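Local coordinates for protein endoglucanase (Clostridium thermocellum, PDB 2YIK) that probably hydrolyses internal beta-1,4-glucosidic linkages of cellulose, as a glycoside hydrolase of family 9, at residues F123-A128 / T216-A221; Y160-F165 / A223-I228; Y438-S443 / K468-G473; V447-H452 / D487-Y492. All blocks are in the same frame, centred on the assembly; numbering follows the deposited sequence.

Contact 1. Residues F123-A128 / T216-A221; sequences FGLPEA and TDIISA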
# COMPACT_ATOMS: atom_id res chain seq x y z
N PHE A 123 8.29 -7.67 -1.09
CA PHE A 123 9.12 -6.62 -0.49
C PHE A 123 8.30 -5.93 0.59
O PHE A 123 7.17 -5.50 0.35
CB PHE A 123 9.54 -5.60 -1.55
CG PHE A 123 10.50 -6.15 -2.59
CD1 PHE A 123 11.86 -6.29 -2.31
CD2 PHE A 123 10.04 -6.49 -3.86
CE1 PHE A 123 12.75 -6.76 -3.29
CE2 PHE A 123 10.92 -6.95 -4.85
CZ PHE A 123 12.28 -7.09 -4.56
N GLY A 124 8.89 -5.81 1.78
CA GLY A 124 8.20 -5.22 2.92
C GLY A 124 7.71 -3.79 2.88
O GLY A 124 6.58 -3.52 3.30
N LEU A 125 8.53 -2.87 2.39
CA LEU A 125 8.11 -1.47 2.35
C LEU A 125 6.88 -1.26 1.48
O LEU A 125 5.90 -0.70 1.94
CB LEU A 125 9.27 -0.57 1.89
CG LEU A 125 9.11 0.94 2.15
CD1 LEU A 125 8.53 1.18 3.54
CD2 LEU A 125 10.47 1.62 2.01
N PRO A 126 6.91 -1.70 0.20
CA PRO A 126 5.68 -1.47 -0.58
C PRO A 126 4.52 -2.40 -0.16
O PRO A 126 3.36 -2.07 -0.37
CB PRO A 126 6.14 -1.69 -2.02
CG PRO A 126 7.27 -2.69 -1.88
CD PRO A 126 8.01 -2.20 -0.65
N GLU A 127 4.83 -3.57 0.41
CA GLU A 127 3.78 -4.49 0.85
C GLU A 127 2.95 -3.76 1.93
O GLU A 127 1.72 -3.74 1.88
CB GLU A 127 4.39 -5.77 1.43
CG GLU A 127 3.38 -6.86 1.84
CD GLU A 127 3.00 -7.80 0.69
OE1 GLU A 127 3.76 -7.88 -0.30
OE2 GLU A 127 1.95 -8.47 0.78
N ALA A 128 3.65 -3.15 2.89
CA ALA A 128 2.98 -2.42 3.96
C ALA A 128 2.30 -1.16 3.41
O ALA A 128 1.23 -0.78 3.88
CB ALA A 128 3.99 -2.05 5.05
N THR A 216 13.49 0.62 11.11
CA THR A 216 12.43 1.54 11.47
C THR A 216 11.39 1.84 10.41
O THR A 216 10.19 1.87 10.70
CB THR A 216 13.03 2.86 11.95
OG1 THR A 216 14.19 2.57 12.74
CG2 THR A 216 12.03 3.64 12.80
N ASP A 217 11.82 2.07 9.17
CA ASP A 217 10.86 2.38 8.12
C ASP A 217 9.86 1.25 7.88
O ASP A 217 8.65 1.48 7.90
CB ASP A 217 11.59 2.78 6.83
CG ASP A 217 12.50 1.68 6.30
OD1 ASP A 217 13.05 0.91 7.12
OD2 ASP A 217 12.67 1.59 5.06
N ILE A 218 10.35 0.03 7.67
CA ILE A 218 9.45 -1.10 7.42
C ILE A 218 8.64 -1.49 8.65
O ILE A 218 7.46 -1.82 8.54
CB ILE A 218 10.22 -2.37 6.92
CG1 ILE A 218 10.73 -2.16 5.49
CG2 ILE A 218 9.29 -3.57 6.93
CD1 ILE A 218 11.92 -1.28 5.42
N ILE A 219 9.26 -1.46 9.83
CA ILE A 219 8.56 -1.80 11.07
C ILE A 219 7.37 -0.85 11.26
O ILE A 219 6.26 -1.28 11.54
CB ILE A 219 9.50 -1.71 12.32
CG1 ILE A 219 10.48 -2.89 12.37
CG2 ILE A 219 8.67 -1.83 13.59
CD1 ILE A 219 11.02 -3.29 11.05
N SER A 220 7.63 0.45 11.09
CA SER A 220 6.59 1.47 11.24
C SER A 220 5.52 1.38 10.15
O SER A 220 4.33 1.51 10.44
CB SER A 220 7.20 2.87 11.22
OG SER A 220 8.08 3.05 12.32
N ALA A 221 5.94 1.15 8.91
CA ALA A 221 4.99 1.05 7.81
C ALA A 221 4.03 -0.09 8.11
O ALA A 221 2.83 0.02 7.87
CB ALA A 221 5.72 0.79 6.49
O HOH W 1 2.34 1.80 5.65

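Contact 2. Residues Y160-F165 / A223-I228; sequences YFNDYF and AASLAI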
# COMPACT_ATOMS: atom_id res chain seq x y z
N TYR A 160 -5.81 -10.64 4.24
CA TYR A 160 -4.70 -11.39 3.67
C TYR A 160 -3.38 -10.64 3.86
O TYR A 160 -2.34 -11.27 4.11
CB TYR A 160 -4.94 -11.69 2.19
CG TYR A 160 -4.30 -12.99 1.73
CD1 TYR A 160 -4.83 -14.22 2.14
CD2 TYR A 160 -3.18 -13.00 0.90
CE1 TYR A 160 -4.25 -15.42 1.74
CE2 TYR A 160 -2.60 -14.19 0.49
CZ TYR A 160 -3.13 -15.40 0.91
OH TYR A 160 -2.55 -16.59 0.53
N PHE A 161 -3.40 -9.31 3.74
CA PHE A 161 -2.19 -8.49 3.93
C PHE A 161 -1.75 -8.56 5.38
O PHE A 161 -0.63 -8.94 5.69
CB PHE A 161 -2.45 -7.01 3.63
CG PHE A 161 -2.14 -6.58 2.22
CD1 PHE A 161 -0.83 -6.58 1.73
CD2 PHE A 161 -3.15 -6.12 1.39
CE1 PHE A 161 -0.55 -6.12 0.45
CE2 PHE A 161 -2.89 -5.66 0.11
CZ PHE A 161 -1.58 -5.65 -0.37
N ASN A 162 -2.65 -8.15 6.27
CA ASN A 162 -2.35 -8.10 7.69
C ASN A 162 -2.14 -9.43 8.41
O ASN A 162 -1.40 -9.47 9.40
CB ASN A 162 -3.42 -7.25 8.39
CG ASN A 162 -3.40 -5.80 7.93
OD1 ASN A 162 -4.24 -5.36 7.14
ND2 ASN A 162 -2.42 -5.05 8.42
N ASP A 163 -2.76 -10.51 7.95
CA ASP A 163 -2.54 -11.79 8.61
C ASP A 163 -1.11 -12.23 8.28
O ASP A 163 -0.46 -12.91 9.07
CB ASP A 163 -3.54 -12.85 8.13
CG ASP A 163 -4.96 -12.56 8.60
OD1 ASP A 163 -5.12 -11.82 9.59
OD2 ASP A 163 -5.92 -13.07 7.98
N TYR A 164 -0.64 -11.81 7.11
CA TYR A 164 0.71 -12.12 6.67
C TYR A 164 1.69 -11.37 7.58
O TYR A 164 2.65 -11.96 8.07
CB TYR A 164 0.89 -11.69 5.20
CG TYR A 164 2.32 -11.61 4.70
CD1 TYR A 164 3.16 -12.72 4.71
CD2 TYR A 164 2.81 -10.42 4.15
CE1 TYR A 164 4.45 -12.66 4.18
CE2 TYR A 164 4.09 -10.34 3.62
CZ TYR A 164 4.91 -11.46 3.64
OH TYR A 164 6.18 -11.37 3.11
N PHE A 165 1.43 -10.09 7.82
CA PHE A 165 2.29 -9.29 8.69
C PHE A 165 2.35 -9.92 10.08
O PHE A 165 3.42 -10.10 10.66
CB PHE A 165 1.77 -7.85 8.81
CG PHE A 165 1.70 -7.09 7.50
CD1 PHE A 165 2.65 -7.29 6.51
CD2 PHE A 165 0.70 -6.14 7.29
CE1 PHE A 165 2.61 -6.55 5.31
CE2 PHE A 165 0.64 -5.41 6.10
CZ PHE A 165 1.60 -5.61 5.11
N ALA A 223 3.33 -1.39 11.21
CA ALA A 223 2.51 -1.08 12.37
C ALA A 223 1.33 -0.20 11.96
O ALA A 223 0.22 -0.35 12.48
CB ALA A 223 3.34 -0.38 13.45
N ALA A 224 1.57 0.72 11.02
CA ALA A 224 0.51 1.61 10.55
C ALA A 224 -0.63 0.79 9.95
O ALA A 224 -1.78 0.99 10.30
CB ALA A 224 1.06 2.59 9.51
N SER A 225 -0.28 -0.13 9.06
CA SER A 225 -1.27 -1.00 8.41
C SER A 225 -2.13 -1.75 9.42
O SER A 225 -3.35 -1.84 9.27
CB SER A 225 -0.56 -2.02 7.50
OG SER A 225 -1.52 -2.83 6.85
N LEU A 226 -1.48 -2.30 10.44
CA LEU A 226 -2.19 -3.04 11.48
C LEU A 226 -3.09 -2.13 12.31
O LEU A 226 -4.16 -2.55 12.73
CB LEU A 226 -1.19 -3.78 12.37
CG LEU A 226 -0.56 -4.97 11.65
CD1 LEU A 226 0.71 -5.43 12.35
CD2 LEU A 226 -1.59 -6.09 11.59
N ALA A 227 -2.65 -0.90 12.54
CA ALA A 227 -3.46 0.06 13.30
C ALA A 227 -4.69 0.40 12.45
O ALA A 227 -5.80 0.54 12.98
CB ALA A 227 -2.67 1.31 13.61
N ILE A 228 -4.50 0.52 11.15
CA ILE A 228 -5.60 0.80 10.23
C ILE A 228 -6.55 -0.40 10.21
O ILE A 228 -7.77 -0.23 10.12
CB ILE A 228 -5.06 1.07 8.80
CG1 ILE A 228 -4.29 2.40 8.80
CG2 ILE A 228 -6.21 1.09 7.78
CD1 ILE A 228 -3.50 2.66 7.55

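Contact 3. Residues Y438-S443 / K468-G473; sequences YVVGYS and KYVLYG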
# COMPACT_ATOMS: atom_id res chain seq x y z
N TYR A 438 -6.21 2.78 -19.17
CA TYR A 438 -5.03 2.24 -18.52
C TYR A 438 -5.28 1.23 -17.39
O TYR A 438 -4.36 0.84 -16.68
CB TYR A 438 -4.17 3.41 -18.05
CG TYR A 438 -3.56 4.17 -19.22
CD1 TYR A 438 -2.45 3.67 -19.88
CD2 TYR A 438 -4.14 5.36 -19.69
CE1 TYR A 438 -1.91 4.32 -20.99
CE2 TYR A 438 -3.61 6.02 -20.80
CZ TYR A 438 -2.49 5.50 -21.45
OH TYR A 438 -1.95 6.14 -22.53
N VAL A 439 -6.54 0.82 -17.25
CA VAL A 439 -6.95 -0.17 -16.25
C VAL A 439 -7.24 -1.40 -17.11
O VAL A 439 -8.20 -1.39 -17.89
CB VAL A 439 -8.24 0.29 -15.54
CG1 VAL A 439 -8.70 -0.75 -14.53
CG2 VAL A 439 -7.99 1.62 -14.85
N VAL A 440 -6.44 -2.46 -17.00
CA VAL A 440 -6.70 -3.60 -17.87
C VAL A 440 -8.01 -4.35 -17.61
O VAL A 440 -8.44 -4.51 -16.46
CB VAL A 440 -5.47 -4.59 -17.93
CG1 VAL A 440 -4.41 -4.19 -16.93
CG2 VAL A 440 -5.92 -6.02 -17.75
N GLY A 441 -8.65 -4.75 -18.70
CA GLY A 441 -9.91 -5.49 -18.64
C GLY A 441 -11.16 -4.68 -18.39
O GLY A 441 -12.27 -5.20 -18.47
N TYR A 442 -11.00 -3.39 -18.12
CA TYR A 442 -12.12 -2.51 -17.83
C TYR A 442 -13.00 -2.20 -19.03
O TYR A 442 -14.22 -2.06 -18.90
CB TYR A 442 -11.61 -1.19 -17.26
CG TYR A 442 -12.70 -0.21 -16.84
CD1 TYR A 442 -13.33 -0.33 -15.60
CD2 TYR A 442 -13.07 0.84 -17.67
CE1 TYR A 442 -14.30 0.58 -15.20
CE2 TYR A 442 -14.05 1.76 -17.28
CZ TYR A 442 -14.66 1.62 -16.04
OH TYR A 442 -15.60 2.53 -15.63
N SER A 443 -12.38 -2.10 -20.20
CA SER A 443 -13.12 -1.74 -21.40
C SER A 443 -12.46 -2.35 -22.64
O SER A 443 -11.36 -2.89 -22.55
CB SER A 443 -13.13 -0.21 -21.50
OG SER A 443 -14.01 0.24 -22.51
N LYS A 468 -2.77 -15.24 -21.55
CA LYS A 468 -3.70 -16.34 -21.37
C LYS A 468 -4.85 -15.90 -20.47
O LYS A 468 -5.99 -16.37 -20.61
CB LYS A 468 -2.95 -17.55 -20.80
CG LYS A 468 -3.80 -18.81 -20.62
CD LYS A 468 -4.61 -19.12 -21.88
CE LYS A 468 -5.87 -19.93 -21.54
NZ LYS A 468 -7.11 -19.14 -21.86
N TYR A 469 -4.57 -14.96 -19.56
CA TYR A 469 -5.57 -14.47 -18.62
C TYR A 469 -5.63 -12.95 -18.53
O TYR A 469 -4.62 -12.27 -18.67
CB TYR A 469 -5.28 -15.04 -17.23
CG TYR A 469 -5.07 -16.53 -17.24
CD1 TYR A 469 -6.14 -17.40 -17.46
CD2 TYR A 469 -3.80 -17.07 -17.05
CE1 TYR A 469 -5.93 -18.79 -17.50
CE2 TYR A 469 -3.59 -18.44 -17.09
CZ TYR A 469 -4.66 -19.30 -17.31
OH TYR A 469 -4.44 -20.66 -17.35
N VAL A 470 -6.83 -12.43 -18.29
CA VAL A 470 -7.04 -10.99 -18.18
C VAL A 470 -6.83 -10.52 -16.74
O VAL A 470 -7.57 -10.92 -15.83
CB VAL A 470 -8.47 -10.61 -18.63
CG1 VAL A 470 -8.65 -9.10 -18.55
CG2 VAL A 470 -8.71 -11.11 -20.06
N LEU A 471 -5.82 -9.68 -16.55
CA LEU A 471 -5.48 -9.12 -15.23
C LEU A 471 -6.43 -7.97 -14.90
O LEU A 471 -6.01 -6.81 -14.83
CB LEU A 471 -4.03 -8.62 -15.26
CG LEU A 471 -3.31 -8.15 -14.00
CD1 LEU A 471 -3.06 -9.33 -13.05
CD2 LEU A 471 -1.98 -7.50 -14.40
N TYR A 472 -7.70 -8.30 -14.69
CA TYR A 472 -8.73 -7.30 -14.38
C TYR A 472 -8.36 -6.30 -13.29
O TYR A 472 -7.87 -6.69 -12.23
CB TYR A 472 -10.03 -8.00 -13.98
CG TYR A 472 -10.76 -8.68 -15.11
CD1 TYR A 472 -11.44 -7.93 -16.08
CD2 TYR A 472 -10.76 -10.07 -15.23
CE1 TYR A 472 -12.10 -8.54 -17.13
CE2 TYR A 472 -11.42 -10.70 -16.29
CZ TYR A 472 -12.09 -9.93 -17.23
OH TYR A 472 -12.77 -10.54 -18.26
N GLY A 473 -8.60 -5.02 -13.58
CA GLY A 473 -8.36 -3.97 -12.60
C GLY A 473 -6.96 -3.44 -12.38
O GLY A 473 -6.78 -2.51 -11.59

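Contact 4. Residues V447-H452 / D487-Y492; sequences VKYPHH and DRTNDY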
# COMPACT_ATOMS: atom_id res chain seq x y z
N VAL A 447 -5.58 -1.38 -21.96
CA VAL A 447 -4.31 -1.98 -22.31
C VAL A 447 -4.51 -3.49 -22.12
O VAL A 447 -5.27 -3.92 -21.24
CB VAL A 447 -3.16 -1.49 -21.39
CG1 VAL A 447 -2.82 -0.05 -21.72
CG2 VAL A 447 -3.57 -1.60 -19.94
N LYS A 448 -3.84 -4.29 -22.94
CA LYS A 448 -4.02 -5.74 -22.88
C LYS A 448 -2.77 -6.56 -22.59
O LYS A 448 -2.87 -7.77 -22.39
CB LYS A 448 -4.64 -6.22 -24.20
CG LYS A 448 -6.00 -5.59 -24.47
CD LYS A 448 -6.36 -5.65 -25.95
CE LYS A 448 -7.79 -5.18 -26.18
NZ LYS A 448 -8.03 -3.76 -25.79
N TYR A 449 -1.61 -5.92 -22.53
CA TYR A 449 -0.37 -6.65 -22.29
C TYR A 449 0.42 -6.22 -21.05
O TYR A 449 1.60 -5.88 -21.15
CB TYR A 449 0.53 -6.52 -23.51
CG TYR A 449 -0.06 -7.11 -24.76
CD1 TYR A 449 -0.96 -6.39 -25.54
CD2 TYR A 449 0.25 -8.42 -25.15
CE1 TYR A 449 -1.54 -6.95 -26.67
CE2 TYR A 449 -0.32 -8.99 -26.28
CZ TYR A 449 -1.22 -8.25 -27.03
OH TYR A 449 -1.80 -8.83 -28.14
N PRO A 450 -0.21 -6.26 -19.86
CA PRO A 450 0.55 -5.86 -18.67
C PRO A 450 1.80 -6.71 -18.42
O PRO A 450 1.85 -7.89 -18.79
CB PRO A 450 -0.49 -5.97 -17.54
CG PRO A 450 -1.50 -6.97 -18.07
CD PRO A 450 -1.61 -6.59 -19.53
N HIS A 451 2.81 -6.09 -17.82
CA HIS A 451 4.07 -6.76 -17.49
C HIS A 451 3.80 -7.58 -16.23
O HIS A 451 4.12 -7.16 -15.11
CB HIS A 451 5.15 -5.71 -17.24
CG HIS A 451 6.51 -6.29 -17.03
ND1 HIS A 451 7.11 -6.35 -15.78
CD2 HIS A 451 7.40 -6.82 -17.90
CE1 HIS A 451 8.31 -6.89 -15.90
NE2 HIS A 451 8.51 -7.19 -17.17
N HIS A 452 3.23 -8.77 -16.41
CA HIS A 452 2.85 -9.62 -15.29
C HIS A 452 3.03 -11.11 -15.63
O HIS A 452 2.40 -11.62 -16.55
CB HIS A 452 1.39 -9.32 -14.95
CG HIS A 452 0.88 -9.99 -13.72
ND1 HIS A 452 0.98 -9.43 -12.46
CD2 HIS A 452 0.19 -11.15 -13.56
CE1 HIS A 452 0.37 -10.21 -11.58
NE2 HIS A 452 -0.11 -11.26 -12.22
N ASP A 487 1.87 -0.69 -25.47
CA ASP A 487 1.18 -1.80 -24.82
C ASP A 487 1.78 -3.17 -25.17
O ASP A 487 1.24 -3.89 -26.01
CB ASP A 487 -0.31 -1.73 -25.18
CG ASP A 487 -1.15 -2.74 -24.41
OD1 ASP A 487 -0.65 -3.30 -23.41
OD2 ASP A 487 -2.31 -2.97 -24.81
N ARG A 488 2.89 -3.50 -24.52
CA ARG A 488 3.57 -4.78 -24.73
C ARG A 488 3.97 -5.38 -23.38
O ARG A 488 4.30 -4.66 -22.44
CB ARG A 488 4.84 -4.59 -25.57
CG ARG A 488 4.60 -4.42 -27.07
CD ARG A 488 5.94 -4.36 -27.79
NE ARG A 488 6.70 -5.60 -27.59
CZ ARG A 488 6.50 -6.73 -28.26
NH1 ARG A 488 5.55 -6.79 -29.19
NH2 ARG A 488 7.23 -7.81 -27.99
N THR A 489 3.95 -6.71 -23.30
CA THR A 489 4.30 -7.40 -22.07
C THR A 489 5.71 -7.03 -21.60
O THR A 489 5.96 -6.92 -20.40
CB THR A 489 4.20 -8.93 -22.26
OG1 THR A 489 2.85 -9.27 -22.61
CG2 THR A 489 4.59 -9.66 -20.98
N ASN A 490 6.64 -6.81 -22.53
CA ASN A 490 8.00 -6.46 -22.12
C ASN A 490 8.26 -4.98 -21.89
O ASN A 490 9.40 -4.58 -21.65
CB ASN A 490 9.03 -7.03 -23.11
CG ASN A 490 8.91 -6.44 -24.50
OD1 ASN A 490 8.14 -5.51 -24.73
ND2 ASN A 490 9.69 -6.97 -25.44
N ASP A 491 7.22 -4.14 -21.97
CA ASP A 491 7.39 -2.71 -21.70
C ASP A 491 7.28 -2.62 -20.18
O ASP A 491 6.19 -2.40 -19.64
CB ASP A 491 6.29 -1.87 -22.36
CG ASP A 491 6.39 -0.39 -22.01
OD1 ASP A 491 7.38 -0.02 -21.34
OD2 ASP A 491 5.49 0.39 -22.40
N TYR A 492 8.40 -2.78 -19.50
CA TYR A 492 8.40 -2.76 -18.04
C TYR A 492 8.28 -1.40 -17.37
O TYR A 492 8.19 -1.32 -16.14
CB TYR A 492 9.63 -3.48 -17.50
CG TYR A 492 10.94 -2.86 -17.92
CD1 TYR A 492 11.53 -3.19 -19.14
CD2 TYR A 492 11.56 -1.91 -17.11
CE1 TYR A 492 12.73 -2.58 -19.54
CE2 TYR A 492 12.75 -1.29 -17.50
CZ TYR A 492 13.33 -1.63 -18.71
OH TYR A 492 14.50 -1.00 -19.09

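Contact 1. Residues F123-A128 / T216-A221
L125 faces I218 and, one turn further on, A128 faces A221: two helices running the same way, their short axes 8.8 Å apart and inclined by 23°. So close an approach depends on small residues. The methyl CB of A128 meets CB of A221 at 3.6 Å, and since both point toward the partner helix only two methyls separate the backbones there. At the other end G124 has no side chain, and CG1 of I218 packs beside its carbonyl carbon and comes to 3.9 Å from the backbone N of L125. L125 sends CG anti to its backbone N (chi1 -165°), beside the carbonyl carbon; beyond it the two methyls part, CD1 settling on CB of A221 at 4.1 Å and CD2 on OD2 of D217 at 3.8 Å. The D217 side chain crosses that of L125 at about a right angle, and its carboxylate is engaged elsewhere, OD2 with S275 and OD1 with the N-H of V263. A water bridges the backbones, donating to A221 O at 2.9 Å and weakly to A128 O. Near-parallel neighbouring helices of this kind fit the (alpha/alpha)6 barrel of family 9; here A221 also touches D281, a calcium ligand.

Contact 2. Residues Y160-F165 / A223-I228
F165 and N162 of helix 151-167 meet S225 and L226 of helix 216-233 in a steep crossing of two helices inside the helical barrel domain of family 9 enzymes. The short axes pass 10.1 Å apart, and their directions differ by 126°, so the contact is confined to about one turn of each helix. S225 lies at the centre, touching both N162 and F165. Its OG stands anti to its own backbone N (chi1 -179°) and reaches the rim of the F165 ring close to the ring plane, 3.4 Å from CE2. One face of the same ring is occupied from within its own helix: the carbonyl O of F161 sits over the ring centre, 3.4 Å above the plane, while also accepting the N-H of F165. The ring is thus approached by oxygen both at its edge and on a face. N162 comes to S225 with its amide carbon CG 3.7 Å from OG. N162 and L226 then slide past each other in opposite directions, with N162 CB 3.9 Å from L226 CD2. The other methyl of L226, CD1, stays loosely near CB of F165. Around this crossing, A131 of helix 124-140 touches both F165 and S225, L226 continues into Y247 and L251 of helix 238-257, and A224 and A227 rest on W284 and W288 of helix 279-293. Just past the crossing, the carbonyl of F165 receives the hydroxyl of T169, at the first residue of strand 169-171.

Contact 3. Residues Y438-S443 / K468-G473
The Y472 ring presents its edge to G441, whose carbonyl O lies near the ring plane, 3.6 Å from CE1. One face is taken by V470 from the ring's own segment: the methyl CG1 stands 3.6 Å above the plane, over the centre. Y46 meets the same ring roughly perpendicular to it, and Y469 stacks on W68. CG1 of V470 acts as a wedge, since besides carrying the tyrosine face it lies 3.8 Å from CA of G441. G441 is the third residue of a type II beta turn from V439 to Y442, a position where its positive phi is usual, and having no side chain it leaves V470 and Y472 room to close over the turn. The main-chain bond lies beside this packing. G473 N donates to V440 O at 2.9 Å, almost in line with the carbonyl (C=O...N 163°) though the hydrogen bond is bent at the hydrogen (N-H...O 144°), and the CA-H of Y472 makes a weaker approach to that oxygen at 3.5 Å. On the buried side V439 CG1 packs against CA of G473. V440 is less comfortable: its chi1 of 7° is eclipsed, and its methyl CG2 is pressed to 3.0 Å from L471 O, so strain or an imperfectly placed side chain is possible. If CG2 is rightly placed, it touches V470 CG1 and, at 4.1 Å, CB of L471, the centre of an inverse gamma turn. With no charged group taking part, two irregular loops are matched by shape, and the backbone bond to G473, with that between V440 and A474, fixes their register.

Contact 4. Residues V447-H452 / D487-Y492
D487 grips two successive backbone N-H groups of the facing loop, and these are the hydrogen bonds that join the segments. OD2 receives K448 N at 2.8 Å through its syn lone pair, in a nearly straight bond (169°). OD1 takes Y449 N at 2.9 Å, also on the syn side but tilted out of the carboxylate plane. CG, anti to the backbone N, carries the carboxylate to the two amides. The charged end of K448 turns elsewhere, to the carbonyls of S444 and S446. A weaker CA-H...O contact follows, from CA of T489 to Y449 O at 3.2 Å. Among packing contacts, OD1 of D487 lies 3.4 Å from Y449 CB, and the tyrosine ring crosses the carboxylate with their planes 70° apart. At the ring edge, T489 OG1, itself bonded to H467, is 3.7 Å from CD2. The pi contact belongs to H451, the predicted active-site residue: CB of Y492 sits 3.9 Å from the imidazole centroid, only 9° off the normal, a CH-pi contact over one face. W194 meets this ring edge-to-face. The carboxylate, by holding two adjacent amides, ties down the chain just before H451, while CB of Y492 covers one face of the imidazole and may limit its movement on that side.

The four contacts form two pairs. Contacts 1 and 2 share helix 216-233 and have centres about 10 Å apart; they join where E127 CG packs on F165 CE1 at 3.6 Å. Contacts 3 and 4 interleave along the chain, with centres about 11 Å apart, and meet where L471 CD1 lies 3.6 Å from H452 NE2. The pairs are separate: contacts 1 and 4 approach to about 11 Å between nearest atoms. Contact 4 holds H451, the predicted active-site residue, and the L471 side chain of contact 3 is about 8 Å from it. The helical pair lies nearer the chain's centre, with the D217 side chain about 5 Å from a calcium ion.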